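Local coordinates for protein probable tRNA pseudouridine synthase D (Methanosarcina mazei, PDB 1Z2Z) that probably converts uridine 13 of transfer RNAs to pseudouridine, as a member of the TruD family of RNA-binding pseudouridine synthases, at residues A[176-181]-A[207-212]; A[197-202]-A[222-227]. All blocks are in the same frame, centred on the assembly; numbering follows the deposited sequence.

Contact 1 of 2, residues A[176-181]-A[207-212]; sequences GSVRPV and PEEPEE
Two loops meet where Val178 faces Glu208, their CA atoms 6.8 Å apart, and neither segment is a regular helix or strand. In 176-181 the chain makes an inverse gamma turn centred on Pro180, with a weak bond from Val181 N to Arg179 O, and Val181 then takes the N-cap position of helix 182-191. The other segment leads from the loop after helix 194-202 to helix 213-223.

On the outer side, a chi1 of 61° tucks CG1 of Val178 between the backbone N and the carbonyl carbon and leaves CG2, anti to N, to make the contact. That methyl lies 3.5 Å from CG of Glu208, so the aliphatic part of the glutamate makes the contact. Deeper in, the methylenes of Arg179 pass beside the carboxylate of Glu209, with CD 3.5 Å from OE2. The guanidinium and carboxylate planes stand 85° apart. OE2 lies well out of the guanidinium plane, 4.4 Å from Arg179 NE; no N-H points at it, so any attraction is probably just that of opposite charges.

This is loop-to-loop packing within the TruD family region, away from the predicted nucleophile Asp86. Arg179 NH2 donates to Tyr201 O and NH1 to Glu204 O. Glu209 forms a salt bridge with Arg217 through OE1 and accepts from Phe206 N through OE2, which should limit rotation of its carboxylate.

Contact 2 of 2, residues A[197-202]-A[222-227]; sequences AALLYI and DTLDFK
Leu199 and Leu224 meet through their methyl groups, CD2 of one lying 3.4 Å from CD2 of the other. The two side chains cross at about a right angle. The Leu224 methyl also sits 3.7 Å from CG of Leu199 and 3.8 Å from its CD1, so a single methyl rests against the whole branched end of the opposing leucine. The other branch of Leu199 reaches Phe226: its CD1 comes to the ring edge, near the ring plane, 4.4 Å from CZ. Ile202, a turn on from Leu199, points its CB toward 222-227 and is partly covered by it, but at a longer distance.

The second segment is the short turn between two consecutive helices, 213-223 and 226-232. Leu224 leaves helix 213-223 with a positive phi of 57°, and Asp225 is both the centre of an inverse gamma turn and the N-cap of helix 226-232, its OD1 accepting from Glu228 N. In this turn the Leu224 carbonyl oxygen comes over the Phe226 ring, 3.3 Å above the plane and over its centre. A salt bridge from Lys227 NZ to Asp225 OD1, 3.4 Å long and with only a weak hydrogen bond in it, adds a second partner to the capping oxygen.

Farther out, Met244 of helix 238-249 touches Phe226, while Tyr254 packs on Leu199. On the first segment's side, Ile202 O accepts a hydrogen bond from the hydroxyl of Tyr233, and Ala197 is packed against helix 182-191.

How the contacts relate
From the N terminus, the chain passes 176-181, runs through helix 182-191 and enters helix 194-202, where 197-202 lies. The loop at 207-212 then returns to close contact 1, and helix 213-223 carries the chain on to 222-227, which closes contact 2 against the earlier helix. The segments alternate, so the two closures cross, with their centres about 15 Å apart. They also touch directly: the hydrogen bond from Arg179 NH2 to Tyr201 O is 2.8 Å long, and Val181 packs near Leu200 O. Contact 1 joins the loop before helix 182-191 to the loop before helix 213-223, and contact 2 joins helix 194-202 to the turn between helices 213-223 and 226-232.

Contact 1 of 2, residues A[176-181]-A[207-212]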
ATOM      1  N   GLY A 176       3.014  -1.801  -8.233  1.00 50.90           N
ATOM      2  CA  GLY A 176       4.211  -2.488  -8.673  1.00 55.48           C
ATOM      3  C   GLY A 176       5.338  -2.412  -7.664  1.00 58.09           C
ATOM      4  O   GLY A 176       5.546  -1.383  -7.007  1.00 57.46           O
ATOM      5  N   SER A 177       6.067  -3.521  -7.544  1.00 60.57           N
ATOM      6  CA  SER A 177       7.196  -3.628  -6.621  1.00 62.24           C
ATOM      7  C   SER A 177       8.185  -2.486  -6.849  1.00 62.56           C
ATOM      8  O   SER A 177       8.223  -1.522  -6.080  1.00 62.78           O
ATOM      9  CB  SER A 177       7.906  -4.976  -6.810  1.00 62.57           C
ATOM     10  OG  SER A 177       7.058  -6.055  -6.453  1.00 63.31           O
ATOM     11  N   VAL A 178       8.971  -2.602  -7.917  1.00 63.12           N
ATOM     12  CA  VAL A 178       9.972  -1.594  -8.278  1.00 63.63           C
ATOM     13  C   VAL A 178       9.507  -0.849  -9.519  1.00 63.46           C
ATOM     14  O   VAL A 178       9.967   0.255  -9.828  1.00 63.12           O
ATOM     15  CB  VAL A 178      11.343  -2.250  -8.603  1.00 64.40           C
ATOM     16  CG1 VAL A 178      11.200  -3.204  -9.797  1.00 63.68           C
ATOM     17  CG2 VAL A 178      12.377  -1.171  -8.909  1.00 63.88           C
ATOM     18  N   ARG A 179       8.593  -1.482 -10.237  1.00 62.69           N
ATOM     19  CA  ARG A 179       8.062  -0.911 -11.456  1.00 61.71           C
ATOM     20  C   ARG A 179       6.543  -0.972 -11.399  1.00 61.29           C
ATOM     21  O   ARG A 179       5.955  -2.052 -11.450  1.00 61.72           O
ATOM     22  CB  ARG A 179       8.584  -1.707 -12.640  1.00 60.83           C
ATOM     23  CG  ARG A 179       8.147  -1.189 -13.967  1.00 60.54           C
ATOM     24  CD  ARG A 179       8.655  -2.115 -15.033  1.00 60.88           C
ATOM     25  NE  ARG A 179       8.114  -3.453 -14.846  1.00 60.02           N
ATOM     26  CZ  ARG A 179       8.315  -4.462 -15.682  1.00 59.45           C
ATOM     27  NH1 ARG A 179       9.057  -4.283 -16.764  1.00 57.42           N
ATOM     28  NH2 ARG A 179       7.756  -5.644 -15.445  1.00 59.19           N
ATOM     29  N   PRO A 180       5.887   0.193 -11.265  1.00 60.46           N
ATOM     30  CA  PRO A 180       4.423   0.267 -11.198  1.00 58.57           C
ATOM     31  C   PRO A 180       3.777   0.104 -12.569  1.00 56.73           C
ATOM     32  O   PRO A 180       3.472   1.087 -13.234  1.00 56.47           O
ATOM     33  CB  PRO A 180       4.184   1.652 -10.606  1.00 58.69           C
ATOM     34  CG  PRO A 180       5.301   2.453 -11.205  1.00 59.02           C
ATOM     35  CD  PRO A 180       6.489   1.522 -11.045  1.00 60.01           C
ATOM     36  N   VAL A 181       3.564  -1.141 -12.981  1.00 55.49           N
ATOM     37  CA  VAL A 181       2.968  -1.426 -14.282  1.00 53.62           C
ATOM     38  C   VAL A 181       1.690  -2.255 -14.189  1.00 53.10           C
ATOM     39  O   VAL A 181       1.002  -2.469 -15.187  1.00 52.84           O
ATOM     40  CB  VAL A 181       3.958  -2.181 -15.189  1.00 51.13           C
ATOM     41  CG1 VAL A 181       4.993  -1.237 -15.722  1.00 50.44           C
ATOM     42  CG2 VAL A 181       4.617  -3.293 -14.408  1.00 50.54           C
ATOM     43  N   PRO A 207      12.721   4.222 -14.890  1.00 70.07           N
ATOM     44  CA  PRO A 207      13.861   4.984 -14.375  1.00 70.94           C
ATOM     45  C   PRO A 207      14.325   4.573 -12.986  1.00 72.04           C
ATOM     46  O   PRO A 207      15.290   5.125 -12.466  1.00 72.74           O
ATOM     47  CB  PRO A 207      13.352   6.422 -14.413  1.00 70.73           C
ATOM     48  CG  PRO A 207      11.907   6.259 -14.105  1.00 70.68           C
ATOM     49  CD  PRO A 207      11.526   5.084 -14.982  1.00 70.97           C
ATOM     50  N   GLU A 208      13.642   3.604 -12.390  1.00 73.79           N
ATOM     51  CA  GLU A 208      13.993   3.130 -11.057  1.00 74.85           C
ATOM     52  C   GLU A 208      14.978   1.968 -11.143  1.00 75.60           C
ATOM     53  O   GLU A 208      15.821   1.782 -10.269  1.00 75.51           O
ATOM     54  CB  GLU A 208      12.741   2.651 -10.328  1.00 75.29           C
ATOM     55  CG  GLU A 208      12.980   2.325  -8.874  1.00 75.37           C
ATOM     56  CD  GLU A 208      12.790   3.537  -8.003  1.00 76.21           C
ATOM     57  OE1 GLU A 208      13.227   4.630  -8.425  1.00 75.97           O
ATOM     58  OE2 GLU A 208      12.207   3.397  -6.902  1.00 76.91           O
ATOM     59  N   GLU A 209      14.853   1.184 -12.207  1.00 76.68           N
ATOM     60  CA  GLU A 209      15.699   0.018 -12.409  1.00 76.83           C
ATOM     61  C   GLU A 209      17.089   0.415 -12.876  1.00 78.11           C
ATOM     62  O   GLU A 209      17.287   1.513 -13.394  1.00 78.25           O
ATOM     63  CB  GLU A 209      15.068  -0.901 -13.457  1.00 75.74           C
ATOM     64  CG  GLU A 209      13.609  -1.241 -13.210  1.00 74.49           C
ATOM     65  CD  GLU A 209      13.023  -2.052 -14.342  1.00 73.64           C
ATOM     66  OE1 GLU A 209      13.510  -3.179 -14.573  1.00 72.49           O
ATOM     67  OE2 GLU A 209      12.085  -1.561 -15.004  1.00 73.27           O
ATOM     68  N   PRO A 210      18.078  -0.479 -12.692  1.00 79.11           N
ATOM     69  CA  PRO A 210      19.451  -0.197 -13.116  1.00 79.53           C
ATOM     70  C   PRO A 210      19.507  -0.101 -14.635  1.00 79.80           C
ATOM     71  O   PRO A 210      18.842  -0.865 -15.326  1.00 79.57           O
ATOM     72  CB  PRO A 210      20.226  -1.397 -12.579  1.00 79.71           C
ATOM     73  CG  PRO A 210      19.216  -2.486 -12.620  1.00 79.38           C
ATOM     74  CD  PRO A 210      18.000  -1.805 -12.053  1.00 79.07           C
ATOM     75  N   GLU A 211      20.307   0.832 -15.145  1.00 80.28           N
ATOM     76  CA  GLU A 211      20.421   1.032 -16.582  1.00 80.73           C
ATOM     77  C   GLU A 211      20.789  -0.246 -17.319  1.00 80.57           C
ATOM     78  O   GLU A 211      20.767  -0.289 -18.550  1.00 81.21           O
ATOM     79  CB  GLU A 211      21.448   2.127 -16.893  1.00 81.84           C
ATOM     80  CG  GLU A 211      22.891   1.757 -16.577  1.00 84.39           C
ATOM     81  CD  GLU A 211      23.766   1.670 -17.826  1.00 85.65           C
ATOM     82  OE1 GLU A 211      24.977   1.381 -17.689  1.00 85.56           O
ATOM     83  OE2 GLU A 211      23.244   1.889 -18.944  1.00 86.48           O
ATOM     84  N   GLU A 212      21.122  -1.291 -16.567  1.00 79.51           N
ATOM     85  CA  GLU A 212      21.495  -2.563 -17.174  1.00 77.88           C
ATOM     86  C   GLU A 212      20.241  -3.367 -17.503  1.00 76.19           C
ATOM     87  O   GLU A 212      19.983  -3.680 -18.666  1.00 75.67           O
ATOM     88  CB  GLU A 212      22.413  -3.345 -16.229  1.00 78.75           C
ATOM     89  CG  GLU A 212      23.696  -3.838 -16.903  1.00 81.17           C
ATOM     90  CD  GLU A 212      24.549  -2.708 -17.485  1.00 82.19           C
ATOM     91  OE1 GLU A 212      25.202  -1.976 -16.702  1.00 81.83           O
ATOM     92  OE2 GLU A 212      24.557  -2.551 -18.730  1.00 82.17           O
TER

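Contact 2 of 2, residues A[197-202]-A[222-227]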
ATOM      1  N   ALA A 197      -0.471  -5.887 -22.939  1.00 69.63           N
ATOM      2  CA  ALA A 197      -0.505  -6.297 -21.537  1.00 68.38           C
ATOM      3  C   ALA A 197       0.660  -7.225 -21.207  1.00 67.57           C
ATOM      4  O   ALA A 197       1.206  -7.185 -20.103  1.00 67.39           O
ATOM      5  CB  ALA A 197      -1.825  -6.990 -21.220  1.00 67.93           C
ATOM      6  N   ALA A 198       1.037  -8.065 -22.167  1.00 66.35           N
ATOM      7  CA  ALA A 198       2.138  -8.992 -21.963  1.00 64.96           C
ATOM      8  C   ALA A 198       3.470  -8.275 -22.109  1.00 64.22           C
ATOM      9  O   ALA A 198       4.396  -8.511 -21.336  1.00 64.92           O
ATOM     10  CB  ALA A 198       2.050 -10.134 -22.955  1.00 65.32           C
ATOM     11  N   LEU A 199       3.566  -7.398 -23.099  1.00 63.00           N
ATOM     12  CA  LEU A 199       4.799  -6.655 -23.327  1.00 63.02           C
ATOM     13  C   LEU A 199       5.094  -5.661 -22.209  1.00 62.25           C
ATOM     14  O   LEU A 199       6.246  -5.483 -21.822  1.00 62.55           O
ATOM     15  CB  LEU A 199       4.734  -5.921 -24.667  1.00 63.87           C
ATOM     16  CG  LEU A 199       5.512  -6.531 -25.840  1.00 63.72           C
ATOM     17  CD1 LEU A 199       5.152  -8.004 -26.028  1.00 63.59           C
ATOM     18  CD2 LEU A 199       5.202  -5.731 -27.096  1.00 63.74           C
ATOM     19  N   LEU A 200       4.054  -5.018 -21.689  1.00 60.92           N
ATOM     20  CA  LEU A 200       4.223  -4.050 -20.613  1.00 60.11           C
ATOM     21  C   LEU A 200       4.833  -4.684 -19.368  1.00 60.33           C
ATOM     22  O   LEU A 200       5.428  -3.991 -18.544  1.00 61.24           O
ATOM     23  CB  LEU A 200       2.876  -3.422 -20.246  1.00 59.76           C
ATOM     24  CG  LEU A 200       2.237  -2.439 -21.231  1.00 58.99           C
ATOM     25  CD1 LEU A 200       0.822  -2.109 -20.784  1.00 58.23           C
ATOM     26  CD2 LEU A 200       3.082  -1.179 -21.316  1.00 58.03           C
ATOM     27  N   TYR A 201       4.677  -5.998 -19.228  1.00 59.92           N
ATOM     28  CA  TYR A 201       5.201  -6.721 -18.069  1.00 58.57           C
ATOM     29  C   TYR A 201       6.535  -7.376 -18.408  1.00 58.60           C
ATOM     30  O   TYR A 201       7.477  -7.343 -17.619  1.00 59.42           O
ATOM     31  CB  TYR A 201       4.196  -7.792 -17.618  1.00 57.09           C
ATOM     32  CG  TYR A 201       4.541  -8.452 -16.300  1.00 55.33           C
ATOM     33  CD1 TYR A 201       4.242  -7.833 -15.088  1.00 54.52           C
ATOM     34  CD2 TYR A 201       5.213  -9.670 -16.266  1.00 54.36           C
ATOM     35  CE1 TYR A 201       4.609  -8.410 -13.873  1.00 54.23           C
ATOM     36  CE2 TYR A 201       5.587 -10.252 -15.057  1.00 54.59           C
ATOM     37  CZ  TYR A 201       5.286  -9.615 -13.865  1.00 53.71           C
ATOM     38  OH  TYR A 201       5.694 -10.170 -12.675  1.00 52.71           O
ATOM     39  N   ILE A 202       6.610  -7.976 -19.586  1.00 58.50           N
ATOM     40  CA  ILE A 202       7.836  -8.627 -20.015  1.00 58.71           C
ATOM     41  C   ILE A 202       8.945  -7.587 -20.188  1.00 60.06           C
ATOM     42  O   ILE A 202      10.046  -7.751 -19.656  1.00 60.38           O
ATOM     43  CB  ILE A 202       7.612  -9.364 -21.340  1.00 57.55           C
ATOM     44  CG1 ILE A 202       6.549 -10.452 -21.136  1.00 56.08           C
ATOM     45  CG2 ILE A 202       8.932  -9.925 -21.843  1.00 56.33           C
ATOM     46  CD1 ILE A 202       6.003 -11.054 -22.416  1.00 54.38           C
ATOM     47  N   ASP A 222      11.455  -3.349 -28.368  1.00 57.66           N
ATOM     48  CA  ASP A 222      11.427  -2.832 -29.733  1.00 57.86           C
ATOM     49  C   ASP A 222      11.894  -3.867 -30.759  1.00 57.51           C
ATOM     50  O   ASP A 222      11.953  -3.586 -31.954  1.00 57.76           O
ATOM     51  CB  ASP A 222      12.265  -1.542 -29.835  1.00 57.49           C
ATOM     52  CG  ASP A 222      13.499  -1.561 -28.946  1.00 56.58           C
ATOM     53  OD1 ASP A 222      14.339  -2.463 -29.110  1.00 57.65           O
ATOM     54  OD2 ASP A 222      13.634  -0.667 -28.087  1.00 54.69           O
ATOM     55  N   THR A 223      12.204  -5.073 -30.283  1.00 57.36           N
ATOM     56  CA  THR A 223      12.664  -6.159 -31.151  1.00 57.05           C
ATOM     57  C   THR A 223      11.839  -7.409 -30.927  1.00 57.39           C
ATOM     58  O   THR A 223      11.756  -8.274 -31.799  1.00 57.98           O
ATOM     59  CB  THR A 223      14.125  -6.530 -30.876  1.00 55.69           C
ATOM     60  OG1 THR A 223      14.285  -6.784 -29.476  1.00 54.75           O
ATOM     61  CG2 THR A 223      15.053  -5.415 -31.310  1.00 54.81           C
ATOM     62  N   LEU A 224      11.242  -7.500 -29.744  1.00 57.93           N
ATOM     63  CA  LEU A 224      10.418  -8.646 -29.371  1.00 57.23           C
ATOM     64  C   LEU A 224      11.194  -9.956 -29.466  1.00 57.69           C
ATOM     65  O   LEU A 224      10.602 -11.028 -29.585  1.00 57.10           O
ATOM     66  CB  LEU A 224       9.168  -8.716 -30.258  1.00 56.89           C
ATOM     67  CG  LEU A 224       8.175  -7.546 -30.181  1.00 55.46           C
ATOM     68  CD1 LEU A 224       7.025  -7.776 -31.139  1.00 54.02           C
ATOM     69  CD2 LEU A 224       7.662  -7.407 -28.764  1.00 55.10           C
ATOM     70  N   ASP A 225      12.521  -9.860 -29.413  1.00 57.74           N
ATOM     71  CA  ASP A 225      13.397 -11.028 -29.471  1.00 58.76           C
ATOM     72  C   ASP A 225      13.487 -11.652 -28.067  1.00 60.03           C
ATOM     73  O   ASP A 225      14.442 -11.407 -27.330  1.00 60.82           O
ATOM     74  CB  ASP A 225      14.785 -10.594 -29.977  1.00 58.46           C
ATOM     75  CG  ASP A 225      15.815 -11.718 -29.952  1.00 59.11           C
ATOM     76  OD1 ASP A 225      15.458 -12.870 -29.622  1.00 57.32           O
ATOM     77  OD2 ASP A 225      16.995 -11.434 -30.271  1.00 57.67           O
ATOM     78  N   PHE A 226      12.481 -12.453 -27.708  1.00 60.79           N
ATOM     79  CA  PHE A 226      12.414 -13.103 -26.395  1.00 61.45           C
ATOM     80  C   PHE A 226      13.536 -14.110 -26.176  1.00 62.74           C
ATOM     81  O   PHE A 226      13.861 -14.455 -25.038  1.00 62.18           O
ATOM     82  CB  PHE A 226      11.062 -13.796 -26.222  1.00 60.34           C
ATOM     83  CG  PHE A 226       9.895 -12.931 -26.581  1.00 60.80           C
ATOM     84  CD1 PHE A 226       9.690 -11.717 -25.935  1.00 61.41           C
ATOM     85  CD2 PHE A 226       9.031 -13.299 -27.605  1.00 61.01           C
ATOM     86  CE1 PHE A 226       8.636 -10.885 -26.294  1.00 61.82           C
ATOM     87  CE2 PHE A 226       7.972 -12.476 -27.973  1.00 62.96           C
ATOM     88  CZ  PHE A 226       7.778 -11.261 -27.321  1.00 63.30           C
ATOM     89  N   LYS A 227      14.120 -14.576 -27.276  1.00 64.53           N
ATOM     90  CA  LYS A 227      15.217 -15.535 -27.232  1.00 65.61           C
ATOM     91  C   LYS A 227      16.411 -14.874 -26.556  1.00 65.92           C
ATOM     92  O   LYS A 227      17.084 -15.479 -25.713  1.00 66.48           O
ATOM     93  CB  LYS A 227      15.588 -15.975 -28.657  1.00 67.16           C
ATOM     94  CG  LYS A 227      14.422 -16.583 -29.442  1.00 69.14           C
ATOM     95  CD  LYS A 227      14.819 -17.120 -30.827  1.00 71.07           C
ATOM     96  CE  LYS A 227      15.237 -16.025 -31.814  1.00 70.91           C
ATOM     97  NZ  LYS A 227      16.583 -15.448 -31.518  1.00 72.06           N
TER